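Ribonuclease S-3 (Pyrus pyrifolia, PDB 1IQQ) cleaves RNA as a T2-family endoribonuclease of the pear pistil and serves in gametophytic self-incompatibility, by which the plant rejects its own pollen. Local coordinates at residues A[6-12]-A[27-33]; A[64-68]-A[80-84]; A[1-5]-A[91-96]; A[148-154]-A[179-185]. The contacts are given in a common frame with arbitrary orientation. Residues are numbered along the deposited sequence.

Interaction 1: residues A[6-12]-A[27-33]; sequences FTQQYQL and DKLFTVH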
# COMPACT_ATOMS: atom_id res chain seq x y z
N PHE A 6 4.90 -2.03 -2.77
CA PHE A 6 4.26 -2.15 -1.45
C PHE A 6 3.39 -0.95 -1.32
O PHE A 6 3.86 0.18 -1.11
CB PHE A 6 5.36 -2.18 -0.37
CG PHE A 6 4.86 -2.35 1.05
CD1 PHE A 6 5.48 -1.68 2.07
CD2 PHE A 6 3.83 -3.21 1.36
CE1 PHE A 6 5.08 -1.90 3.42
CE2 PHE A 6 3.41 -3.45 2.69
CZ PHE A 6 4.04 -2.79 3.73
N THR A 7 2.08 -1.17 -1.44
CA THR A 7 1.11 -0.06 -1.47
C THR A 7 0.33 0.05 -0.19
O THR A 7 -0.16 -0.99 0.33
CB THR A 7 0.12 -0.31 -2.59
OG1 THR A 7 0.84 -0.41 -3.84
CG2 THR A 7 -0.86 0.90 -2.72
N GLN A 8 0.26 1.25 0.37
CA GLN A 8 -0.52 1.52 1.60
C GLN A 8 -1.61 2.52 1.23
O GLN A 8 -1.47 3.33 0.29
CB GLN A 8 0.42 2.08 2.67
CG GLN A 8 1.38 0.96 3.18
CD GLN A 8 2.37 1.52 4.16
OE1 GLN A 8 1.99 2.22 5.07
NE2 GLN A 8 3.67 1.16 3.98
N GLN A 9 -2.70 2.46 1.97
CA GLN A 9 -3.93 3.27 1.69
C GLN A 9 -4.36 4.01 2.91
O GLN A 9 -4.33 3.44 4.01
CB GLN A 9 -5.06 2.34 1.19
CG GLN A 9 -5.51 1.30 2.25
CD GLN A 9 -6.51 0.31 1.73
OE1 GLN A 9 -6.81 -0.69 2.43
NE2 GLN A 9 -7.04 0.52 0.55
N TYR A 10 -4.74 5.29 2.74
CA TYR A 10 -5.19 6.14 3.86
C TYR A 10 -6.67 5.86 4.05
O TYR A 10 -7.48 6.19 3.19
CB TYR A 10 -4.92 7.59 3.42
CG TYR A 10 -5.38 8.59 4.45
CD1 TYR A 10 -5.08 8.45 5.78
CD2 TYR A 10 -6.08 9.72 4.07
CE1 TYR A 10 -5.45 9.41 6.74
CE2 TYR A 10 -6.46 10.68 4.98
CZ TYR A 10 -6.16 10.54 6.33
OH TYR A 10 -6.61 11.44 7.31
N GLN A 11 -6.99 5.18 5.16
CA GLN A 11 -8.34 4.66 5.34
C GLN A 11 -9.46 5.71 5.20
O GLN A 11 -10.46 5.40 4.57
CB GLN A 11 -8.44 3.97 6.71
CG GLN A 11 -7.47 2.81 6.88
CD GLN A 11 -7.68 2.14 8.23
OE1 GLN A 11 -8.62 2.49 8.99
NE2 GLN A 11 -6.85 1.16 8.54
N LEU A 12 -9.24 6.89 5.77
CA LEU A 12 -10.27 7.95 5.71
C LEU A 12 -10.64 8.24 4.28
O LEU A 12 -11.83 8.37 3.93
CB LEU A 12 -9.76 9.22 6.39
CG LEU A 12 -10.82 10.31 6.63
CD1 LEU A 12 -11.68 9.95 7.91
CD2 LEU A 12 -10.16 11.63 6.90
N ASP A 27 -9.85 4.76 10.36
CA ASP A 27 -8.91 5.51 11.15
C ASP A 27 -8.19 6.48 10.20
O ASP A 27 -8.15 6.27 8.97
CB ASP A 27 -7.81 4.61 11.75
CG ASP A 27 -8.36 3.70 12.84
OD1 ASP A 27 -7.88 2.55 12.96
OD2 ASP A 27 -9.26 4.13 13.59
N LYS A 28 -7.58 7.50 10.79
CA LYS A 28 -6.79 8.44 9.95
C LYS A 28 -5.35 7.90 9.87
O LYS A 28 -4.36 8.53 10.29
CB LYS A 28 -6.83 9.84 10.60
CG LYS A 28 -8.24 10.48 10.46
CD LYS A 28 -8.30 11.95 10.92
CE LYS A 28 -9.74 12.45 10.88
NZ LYS A 28 -9.88 13.80 11.53
N LEU A 29 -5.26 6.71 9.26
CA LEU A 29 -4.02 5.97 9.17
C LEU A 29 -3.85 5.32 7.80
O LEU A 29 -4.82 4.96 7.15
CB LEU A 29 -3.99 4.81 10.20
CG LEU A 29 -3.85 5.30 11.65
CD1 LEU A 29 -4.08 4.13 12.61
CD2 LEU A 29 -2.50 5.87 11.90
N PHE A 30 -2.57 5.16 7.44
CA PHE A 30 -2.21 4.36 6.24
C PHE A 30 -1.99 2.92 6.72
O PHE A 30 -1.17 2.72 7.60
CB PHE A 30 -0.88 4.88 5.63
CG PHE A 30 -1.06 6.03 4.63
CD1 PHE A 30 -1.05 7.37 5.01
CD2 PHE A 30 -1.20 5.72 3.29
CE1 PHE A 30 -1.16 8.40 4.05
CE2 PHE A 30 -1.31 6.71 2.32
CZ PHE A 30 -1.29 8.04 2.71
N THR A 31 -2.74 2.00 6.14
CA THR A 31 -2.50 0.58 6.38
C THR A 31 -2.27 -0.08 5.03
O THR A 31 -2.36 0.53 3.94
CB THR A 31 -3.66 -0.09 7.15
OG1 THR A 31 -4.93 0.21 6.58
CG2 THR A 31 -3.62 0.45 8.62
N VAL A 32 -1.93 -1.38 5.03
CA VAL A 32 -1.58 -2.01 3.81
C VAL A 32 -2.71 -2.29 2.81
O VAL A 32 -3.84 -2.65 3.21
CB VAL A 32 -0.85 -3.38 4.15
CG1 VAL A 32 -0.57 -4.20 2.82
CG2 VAL A 32 0.45 -3.12 4.95
N HIS A 33 -2.45 -1.99 1.52
CA HIS A 33 -3.37 -2.35 0.44
C HIS A 33 -2.83 -3.51 -0.38
O HIS A 33 -3.59 -4.32 -0.91
CB HIS A 33 -3.62 -1.17 -0.49
CG HIS A 33 -4.47 -1.48 -1.69
ND1 HIS A 33 -5.85 -1.51 -1.64
CD2 HIS A 33 -4.13 -1.77 -2.96
CE1 HIS A 33 -6.33 -1.80 -2.84
NE2 HIS A 33 -5.30 -1.96 -3.66
O HOH W 1 -7.80 -3.09 0.43
O HOH W 2 -6.59 0.60 11.42

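Interaction 2: residues A[64-68]-A[80-84]; sequences LEIIW and FWDKE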
# COMPACT_ATOMS: atom_id res chain seq x y z
N LEU A 64 -2.53 -8.79 11.28
CA LEU A 64 -3.08 -8.31 10.02
C LEU A 64 -4.38 -7.52 10.23
O LEU A 64 -4.69 -6.65 9.45
CB LEU A 64 -3.38 -9.48 9.08
CG LEU A 64 -2.11 -10.24 8.67
CD1 LEU A 64 -2.49 -11.46 7.80
CD2 LEU A 64 -1.16 -9.38 7.81
N GLU A 65 -5.16 -7.81 11.31
CA GLU A 65 -6.36 -7.01 11.58
C GLU A 65 -5.99 -5.54 11.78
O GLU A 65 -6.81 -4.67 11.50
CB GLU A 65 -7.07 -7.55 12.87
CG GLU A 65 -7.85 -8.79 12.64
CD GLU A 65 -8.39 -9.39 13.95
OE1 GLU A 65 -9.20 -10.33 13.82
OE2 GLU A 65 -7.99 -8.95 15.06
N ILE A 66 -4.79 -5.32 12.30
CA ILE A 66 -4.28 -3.97 12.57
C ILE A 66 -3.51 -3.37 11.41
O ILE A 66 -3.70 -2.18 11.12
CB ILE A 66 -3.38 -3.97 13.85
CG1 ILE A 66 -4.25 -4.37 15.05
CG2 ILE A 66 -2.67 -2.57 14.09
CD1 ILE A 66 -3.38 -4.74 16.28
N ILE A 67 -2.73 -4.18 10.70
CA ILE A 67 -1.80 -3.64 9.68
C ILE A 67 -2.39 -3.79 8.31
O ILE A 67 -2.04 -2.99 7.40
CB ILE A 67 -0.44 -4.43 9.76
CG1 ILE A 67 0.30 -4.01 11.04
CG2 ILE A 67 0.46 -4.15 8.52
CD1 ILE A 67 1.42 -4.97 11.36
N TRP A 68 -3.28 -4.73 8.11
CA TRP A 68 -3.85 -4.99 6.78
C TRP A 68 -5.35 -5.31 6.85
O TRP A 68 -5.81 -6.30 6.32
CB TRP A 68 -3.12 -6.15 6.08
CG TRP A 68 -3.32 -6.22 4.57
CD1 TRP A 68 -4.29 -5.61 3.82
CD2 TRP A 68 -2.47 -6.93 3.65
NE1 TRP A 68 -4.08 -5.90 2.44
CE2 TRP A 68 -2.97 -6.71 2.34
CE3 TRP A 68 -1.33 -7.74 3.82
CZ2 TRP A 68 -2.36 -7.26 1.21
CZ3 TRP A 68 -0.70 -8.30 2.70
CH2 TRP A 68 -1.22 -8.04 1.40
N PHE A 80 -10.58 -12.07 2.21
CA PHE A 80 -9.81 -10.92 1.64
C PHE A 80 -8.29 -11.24 1.67
O PHE A 80 -7.59 -11.10 0.67
CB PHE A 80 -10.16 -9.70 2.50
CG PHE A 80 -9.25 -8.49 2.35
CD1 PHE A 80 -9.42 -7.57 1.30
CD2 PHE A 80 -8.31 -8.21 3.35
CE1 PHE A 80 -8.63 -6.39 1.29
CE2 PHE A 80 -7.56 -7.07 3.34
CZ PHE A 80 -7.70 -6.14 2.32
N TRP A 81 -7.77 -11.70 2.81
CA TRP A 81 -6.35 -12.07 2.82
C TRP A 81 -6.07 -13.28 1.90
O TRP A 81 -4.98 -13.32 1.22
CB TRP A 81 -5.91 -12.38 4.23
CG TRP A 81 -5.92 -11.20 5.13
CD1 TRP A 81 -5.57 -9.91 4.80
CD2 TRP A 81 -6.34 -11.18 6.49
NE1 TRP A 81 -5.78 -9.08 5.88
CE2 TRP A 81 -6.26 -9.83 6.93
CE3 TRP A 81 -6.80 -12.18 7.38
CZ2 TRP A 81 -6.62 -9.43 8.22
CZ3 TRP A 81 -7.16 -11.79 8.69
CH2 TRP A 81 -7.07 -10.41 9.09
N ASP A 82 -6.97 -14.27 1.88
CA ASP A 82 -6.75 -15.42 1.03
C ASP A 82 -6.54 -14.94 -0.43
O ASP A 82 -5.65 -15.50 -1.14
CB ASP A 82 -7.99 -16.32 1.06
CG ASP A 82 -8.06 -17.20 2.29
OD1 ASP A 82 -7.16 -17.25 3.12
OD2 ASP A 82 -9.06 -17.91 2.37
N LYS A 83 -7.34 -13.98 -0.88
CA LYS A 83 -7.21 -13.49 -2.29
C LYS A 83 -5.90 -12.72 -2.52
O LYS A 83 -5.37 -12.75 -3.63
CB LYS A 83 -8.39 -12.61 -2.71
CG LYS A 83 -9.78 -13.34 -2.66
CD LYS A 83 -10.87 -12.33 -3.11
CE LYS A 83 -12.26 -12.74 -2.65
NZ LYS A 83 -12.73 -11.97 -1.41
N GLU A 84 -5.46 -11.97 -1.51
CA GLU A 84 -4.18 -11.25 -1.69
C GLU A 84 -3.06 -12.24 -1.86
O GLU A 84 -2.16 -12.03 -2.69
CB GLU A 84 -3.90 -10.36 -0.45
CG GLU A 84 -5.00 -9.23 -0.28
CD GLU A 84 -5.05 -8.23 -1.42
OE1 GLU A 84 -4.08 -8.03 -2.21
OE2 GLU A 84 -6.14 -7.60 -1.51
O HOH W 3 -5.89 -5.16 0.03

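Interaction 3: residues A[1-5]-A[91-96]; sequences YDYFQ and CGYPTI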
# COMPACT_ATOMS: atom_id res chain seq x y z
N TYR A 1 8.76 -12.36 -11.70
CA TYR A 1 8.50 -10.90 -11.41
C TYR A 1 9.84 -10.16 -11.43
O TYR A 1 10.89 -10.79 -11.33
CB TYR A 1 7.79 -10.77 -10.05
CG TYR A 1 8.65 -10.99 -8.84
CD1 TYR A 1 9.18 -9.89 -8.15
CD2 TYR A 1 8.96 -12.28 -8.40
CE1 TYR A 1 10.01 -10.09 -7.07
CE2 TYR A 1 9.76 -12.48 -7.35
CZ TYR A 1 10.31 -11.38 -6.67
OH TYR A 1 11.14 -11.62 -5.62
N ASP A 2 9.78 -8.83 -11.53
CA ASP A 2 11.01 -8.01 -11.56
C ASP A 2 11.24 -7.23 -10.27
O ASP A 2 12.38 -7.03 -9.87
CB ASP A 2 10.96 -6.94 -12.66
CG ASP A 2 10.86 -7.53 -14.06
OD1 ASP A 2 11.47 -8.62 -14.26
OD2 ASP A 2 10.22 -6.88 -14.90
N TYR A 3 10.17 -6.75 -9.63
CA TYR A 3 10.37 -5.86 -8.45
C TYR A 3 9.10 -5.90 -7.64
O TYR A 3 8.13 -6.59 -8.04
CB TYR A 3 10.67 -4.43 -8.93
CG TYR A 3 9.47 -3.63 -9.47
CD1 TYR A 3 8.85 -2.66 -8.67
CD2 TYR A 3 8.99 -3.81 -10.78
CE1 TYR A 3 7.78 -1.92 -9.10
CE2 TYR A 3 7.92 -3.02 -11.24
CZ TYR A 3 7.30 -2.08 -10.38
OH TYR A 3 6.17 -1.41 -10.83
N PHE A 4 9.09 -5.26 -6.47
CA PHE A 4 7.88 -5.20 -5.66
C PHE A 4 7.29 -3.82 -5.53
O PHE A 4 8.02 -2.80 -5.43
CB PHE A 4 8.21 -5.60 -4.21
CG PHE A 4 8.46 -7.05 -4.02
CD1 PHE A 4 9.74 -7.52 -3.85
CD2 PHE A 4 7.39 -7.92 -3.95
CE1 PHE A 4 9.96 -8.92 -3.58
CE2 PHE A 4 7.59 -9.29 -3.68
CZ PHE A 4 8.85 -9.77 -3.50
N GLN A 5 5.97 -3.77 -5.49
CA GLN A 5 5.23 -2.57 -5.13
C GLN A 5 4.60 -2.84 -3.78
O GLN A 5 3.79 -3.77 -3.63
CB GLN A 5 4.09 -2.31 -6.08
CG GLN A 5 4.62 -1.84 -7.48
CD GLN A 5 3.47 -1.54 -8.41
OE1 GLN A 5 2.88 -0.43 -8.37
NE2 GLN A 5 3.10 -2.52 -9.20
N CYS A 91 3.03 -15.08 -6.49
CA CYS A 91 3.95 -14.76 -7.56
C CYS A 91 5.32 -14.30 -7.10
O CYS A 91 6.19 -13.99 -7.91
CB CYS A 91 3.36 -13.70 -8.45
SG CYS A 91 1.84 -14.29 -9.32
N GLY A 92 5.56 -14.32 -5.80
CA GLY A 92 6.88 -13.83 -5.39
C GLY A 92 7.92 -14.87 -4.96
O GLY A 92 8.88 -14.45 -4.30
N TYR A 93 7.77 -16.16 -5.32
CA TYR A 93 8.67 -17.25 -4.90
C TYR A 93 9.99 -17.04 -5.65
O TYR A 93 10.01 -16.52 -6.79
CB TYR A 93 8.09 -18.66 -5.28
CG TYR A 93 8.63 -19.94 -4.52
CD1 TYR A 93 8.09 -20.40 -3.27
CD2 TYR A 93 9.67 -20.70 -5.09
CE1 TYR A 93 8.61 -21.60 -2.64
CE2 TYR A 93 10.18 -21.87 -4.47
CZ TYR A 93 9.66 -22.33 -3.26
OH TYR A 93 10.24 -23.51 -2.76
N PRO A 94 11.12 -17.38 -4.98
CA PRO A 94 11.17 -17.91 -3.63
C PRO A 94 11.37 -16.83 -2.59
O PRO A 94 11.40 -17.15 -1.44
CB PRO A 94 12.36 -18.89 -3.72
CG PRO A 94 13.25 -18.10 -4.53
CD PRO A 94 12.41 -17.56 -5.66
N THR A 95 11.56 -15.55 -3.01
CA THR A 95 11.73 -14.47 -2.02
C THR A 95 10.58 -14.54 -1.03
O THR A 95 10.79 -14.46 0.15
CB THR A 95 11.74 -13.14 -2.68
OG1 THR A 95 12.93 -13.08 -3.51
CG2 THR A 95 11.93 -11.99 -1.63
N ILE A 96 9.36 -14.74 -1.56
CA ILE A 96 8.18 -15.00 -0.68
C ILE A 96 7.97 -16.56 -0.73
O ILE A 96 7.69 -17.09 -1.80
CB ILE A 96 6.92 -14.30 -1.29
CG1 ILE A 96 7.17 -12.77 -1.43
CG2 ILE A 96 5.68 -14.66 -0.41
CD1 ILE A 96 7.46 -12.03 -0.14
O HOH W 4 6.45 -13.86 -10.85

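Interaction 4: residues A[148-154]-A[179-185]; sequences NKKPKLK and IDCPHPF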
# COMPACT_ATOMS: atom_id res chain seq x y z
N ASN A 148 15.80 7.89 -0.68
CA ASN A 148 15.76 8.83 -1.78
C ASN A 148 14.92 8.34 -2.93
O ASN A 148 14.78 9.10 -3.87
CB ASN A 148 17.21 9.14 -2.30
CG ASN A 148 17.25 10.27 -3.31
OD1 ASN A 148 17.39 10.05 -4.53
ND2 ASN A 148 17.21 11.51 -2.81
N LYS A 149 14.28 7.13 -2.87
CA LYS A 149 13.56 6.56 -4.00
C LYS A 149 12.16 7.15 -4.15
O LYS A 149 11.53 7.47 -3.14
CB LYS A 149 13.53 5.02 -3.91
CG LYS A 149 14.98 4.41 -3.92
CD LYS A 149 15.82 4.93 -5.07
CE LYS A 149 17.22 4.25 -5.13
NZ LYS A 149 17.12 2.95 -5.68
N LYS A 150 11.76 7.26 -5.40
CA LYS A 150 10.47 7.92 -5.70
C LYS A 150 9.27 7.01 -5.57
O LYS A 150 9.24 5.93 -6.13
CB LYS A 150 10.53 8.46 -7.08
CG LYS A 150 11.70 9.41 -7.28
CD LYS A 150 11.78 9.72 -8.81
CE LYS A 150 12.65 11.00 -9.11
NZ LYS A 150 14.05 11.03 -8.47
N PRO A 151 8.33 7.47 -4.78
CA PRO A 151 7.12 6.65 -4.57
C PRO A 151 6.11 6.92 -5.67
O PRO A 151 6.27 7.86 -6.42
CB PRO A 151 6.58 7.15 -3.23
CG PRO A 151 6.95 8.66 -3.26
CD PRO A 151 8.36 8.67 -3.94
N LYS A 152 5.13 6.04 -5.75
CA LYS A 152 4.01 6.21 -6.67
C LYS A 152 2.82 6.62 -5.79
O LYS A 152 2.46 5.93 -4.77
CB LYS A 152 3.71 4.92 -7.44
CG LYS A 152 2.43 5.06 -8.31
CD LYS A 152 2.34 3.88 -9.31
CE LYS A 152 1.03 4.02 -10.13
NZ LYS A 152 1.04 2.87 -11.12
N LEU A 153 2.17 7.73 -6.16
CA LEU A 153 1.04 8.26 -5.38
C LEU A 153 -0.27 8.14 -6.15
O LEU A 153 -0.31 8.28 -7.38
CB LEU A 153 1.28 9.72 -5.05
CG LEU A 153 2.01 10.06 -3.75
CD1 LEU A 153 3.38 9.40 -3.76
CD2 LEU A 153 2.17 11.56 -3.65
N LYS A 154 -1.35 7.95 -5.39
CA LYS A 154 -2.71 7.89 -5.95
C LYS A 154 -3.54 8.90 -5.19
O LYS A 154 -3.50 8.95 -3.95
CB LYS A 154 -3.35 6.51 -5.73
CG LYS A 154 -4.74 6.48 -6.35
CD LYS A 154 -5.37 5.06 -6.18
CE LYS A 154 -6.54 4.84 -7.10
NZ LYS A 154 -6.82 3.35 -7.09
N ILE A 179 13.70 1.00 -4.84
CA ILE A 179 13.97 1.52 -6.16
C ILE A 179 12.91 2.53 -6.46
O ILE A 179 11.87 2.58 -5.82
CB ILE A 179 13.93 0.47 -7.27
CG1 ILE A 179 12.52 -0.16 -7.42
CG2 ILE A 179 15.01 -0.59 -7.01
CD1 ILE A 179 12.45 -1.10 -8.57
N ASP A 180 13.18 3.40 -7.45
CA ASP A 180 12.13 4.35 -7.85
C ASP A 180 10.97 3.53 -8.46
O ASP A 180 11.16 2.55 -9.22
CB ASP A 180 12.65 5.30 -8.95
CG ASP A 180 13.68 6.29 -8.47
OD1 ASP A 180 13.70 6.70 -7.31
OD2 ASP A 180 14.47 6.69 -9.38
N CYS A 181 9.72 3.96 -8.20
CA CYS A 181 8.57 3.29 -8.78
C CYS A 181 8.44 3.72 -10.25
O CYS A 181 8.45 4.91 -10.56
CB CYS A 181 7.30 3.71 -8.05
SG CYS A 181 7.09 3.01 -6.38
N PRO A 182 8.34 2.74 -11.16
CA PRO A 182 8.19 3.05 -12.58
C PRO A 182 6.65 3.29 -12.80
O PRO A 182 5.84 3.07 -11.91
CB PRO A 182 8.78 1.80 -13.26
CG PRO A 182 8.34 0.60 -12.34
CD PRO A 182 8.51 1.28 -10.90
N HIS A 183 6.25 3.79 -13.92
CA HIS A 183 4.83 3.91 -14.16
C HIS A 183 3.90 4.77 -13.29
O HIS A 183 2.83 4.29 -12.81
CB HIS A 183 4.23 2.52 -14.31
CG HIS A 183 5.10 1.61 -15.10
ND1 HIS A 183 5.78 2.06 -16.22
CD2 HIS A 183 5.43 0.31 -14.96
CE1 HIS A 183 6.48 1.06 -16.74
NE2 HIS A 183 6.29 -0.01 -15.99
N PRO A 184 4.27 6.04 -13.07
CA PRO A 184 3.39 6.91 -12.28
C PRO A 184 2.16 7.18 -13.15
O PRO A 184 2.20 7.00 -14.40
CB PRO A 184 4.19 8.22 -12.14
CG PRO A 184 5.26 8.12 -13.18
CD PRO A 184 5.59 6.67 -13.24
N PHE A 185 1.07 7.54 -12.48
CA PHE A 185 -0.14 7.88 -13.24
C PHE A 185 0.03 9.13 -14.14
O PHE A 185 0.79 10.03 -13.79
CB PHE A 185 -1.30 8.11 -12.30
CG PHE A 185 -1.69 6.87 -11.50
CD1 PHE A 185 -1.91 5.64 -12.13
CD2 PHE A 185 -1.83 6.97 -10.14
CE1 PHE A 185 -2.27 4.51 -11.38
CE2 PHE A 185 -2.20 5.81 -9.36
CZ PHE A 185 -2.41 4.62 -10.00
O HOH W 5 15.48 8.62 -6.72
O HOH W 6 15.78 3.34 -8.68
O HOH W 7 9.87 3.65 -4.23
O HOH W 8 1.35 7.97 -9.66

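Interaction 1: residues A[6-12]-A[27-33]
This is a buried antiparallel beta pairing in the T2-ribonuclease sheet, where strand 30-38 lies along strand 3-10. The ladder is read from the backbone: His33 N donates to Thr7 O (2.8 Å), Gln9 N to Thr31 O (2.8 Å), and Thr31 N returns to Gln9 O (3.0 Å). Gln11 N to Leu29 O (3.0 Å) carries the pairing just past the strand, where Tyr10 is the N-cap of helix 11-14. On one face Tyr10 and Phe30 sit side by side; Tyr10 CB lies over the Phe30 ring, 3.8 Å from its centroid, with helix 117-123 packed on Phe30. The face carrying Gln9 and Thr31 is polar. There the Gln11 amide works at both ends: NE2 donates to Thr31 OG1 (2.9 Å) and OE1 accepts from Asp27 N (2.9 Å), tying the loop before the second strand to the helix start. His33, the catalytic proton donor, has its ND1 3.2 Å from Gln9 NE2 at a poor angle, and a water joins Gln9 OE1 to His33 ND1, weakly on the histidine side. Both residues probably help bind the RNA, as in related enzymes, so the backbone ladder places the catalytic His33 beside the amide of Gln9.

Interaction 2: residues A[64-68]-A[80-84]
Two tryptophans carry most of this contact between the end of helix 58-67 and helix 77-89. Trp68, the first residue to leave helical geometry after helix 58-67, turns its side chain toward the other helix, and Trp81 reaches back beside it. The two indoles meet edge-to-face, the edge of Trp81 directed at the face of Trp68, with five-membered ring centroids 5.3 Å apart and planes at 67°. The same Trp81 ring makes the one direct hydrogen bond of the contact, NE1 to Trp68 O at 2.8 Å, so a carbonyl at the helix end is satisfied by a side chain of the facing helix. Over the face of Trp81 lies Leu64, its CB 3.8 Å from the centroid of the six-membered ring in a CH-pi contact. Phe80 completes the aromatic cluster, with CE2 3.6 Å from Trp68 CD1, and Phe103 of helix 99-112 adds a further ring against both indoles. At the far end of Trp68, CZ2 touches Glu84 CG at 3.6 Å, while a water accepts from Trp68 NE1 (3.1 Å) and donates to Glu84 OE2 (2.9 Å). Glu84 is an active-site residue and Phe80 probably helps bind RNA. A largely apolar aromatic cluster, with both indole NH groups satisfied, thus borders the helix that carries Glu84, Lys87 and His88, and its polar link to the Glu84 carboxylate is a single water bridge rather than a direct bond.

Interaction 3: residues A[1-5]-A[91-96]
Polar links and apolar touches share this contact between the N-terminal residues and the loop that follows helix 77-89. The direct hydrogen bond joins two hydroxyls: Thr95 OG1 donates to Tyr1 OH at 3.1 Å, and Tyr1 OH is also hydrogen-bonded to the carbonyl of Lys173, so the phenol ties the loop to a third part of the chain. A water makes the second link, accepting from the terminal Tyr1 N (2.9 Å) and donating to Cys91 O (3.0 Å).

The van der Waals part is made by two rings. Tyr1 lies along the backbone, its CD2 3.3 Å from Cys91 O and its CE2 3.7 Å from Gly92 CA; an ideal CB on Gly92 would clash with Ile96 CG1, so the turn is tight here. Phe4, pointing toward the loop, brings CZ to 4.0 Å from Ile96 CG1 and CE1 to 4.1 Å from Thr95 CG2. Within the loop, Ile96 N to Gly92 O (2.8 Å) closes the turn around a cis peptide before Pro94, and the disulfide from Cys91 to Cys48 fastens its start.

In the fold, a classic beta bulge marks the start of strand 3-10, Asp2 and Tyr3 both facing Ser38 of strand 30-38. Phe4 also packs on Leu35 of that strand, while Ile96 leans on Tyr102 and Thr105 of helix 99-112, so the contact bridges sheet and helices.

Interaction 4: residues A[148-154]-A[179-185]
This surface contact is held largely by hydrogen bonds and waters. Lys150 uses both backbone groups: its N donates to Asp180 OD1 (2.8 Å) and its O accepts from Cys181 N (2.9 Å). A further water lies 2.7 Å from Asp180 OD1 and 3.0 Å from Asn148 O. One donates to both Lys150 O (3.0 Å) and Ile179 O (2.8 Å), and another accepts from Asp180 N (2.9 Å). Lys149 NZ finds its main partner in the carbonyl of Phe178. Further on, Lys152 NZ donates to His183 O at 2.8 Å, and its CE lies over the Phe185 ring, 3.6 Å from the centroid, with NZ in an off-centre cation-pi position at 4.2 Å. A water then donates to Leu153 O (2.8 Å) and accepts from Phe185 N (2.9 Å), standing in for a direct backbone bond. Strand 152-158 pairs with strand 161-171, to which the Cys181-Cys170 disulfide also ties the second segment. The arrangement is that of a disulfide-linked loop lying along the start of strand 152-158 in the central sheet of a T2 ribonuclease.

Interaction 1 is the buried one, interactions 2 and 3 are partly buried, and interaction 4 lies at the surface. Bonding follows place: a strand ladder in 1, aromatic packing between helices in 2, a few side-chain and water links in 3, and water-rich lysine chemistry in 4. Strand 3-10 serves both 1 and 3, whose segments adjoin in sequence. Interactions 1 and 2 touch where Val32 N comes within 2.9 Å of Ile67 O, a probable hydrogen bond, joining the strand that carries His33 to helix 58-67, which in interaction 2 packs on the helix carrying Glu84. Tyr3 packs against Pro182 and Ile179, joining 3 to 4. Interactions 2 and 4, their centres about 24 Å apart, lie on opposite sides of the chain's centre.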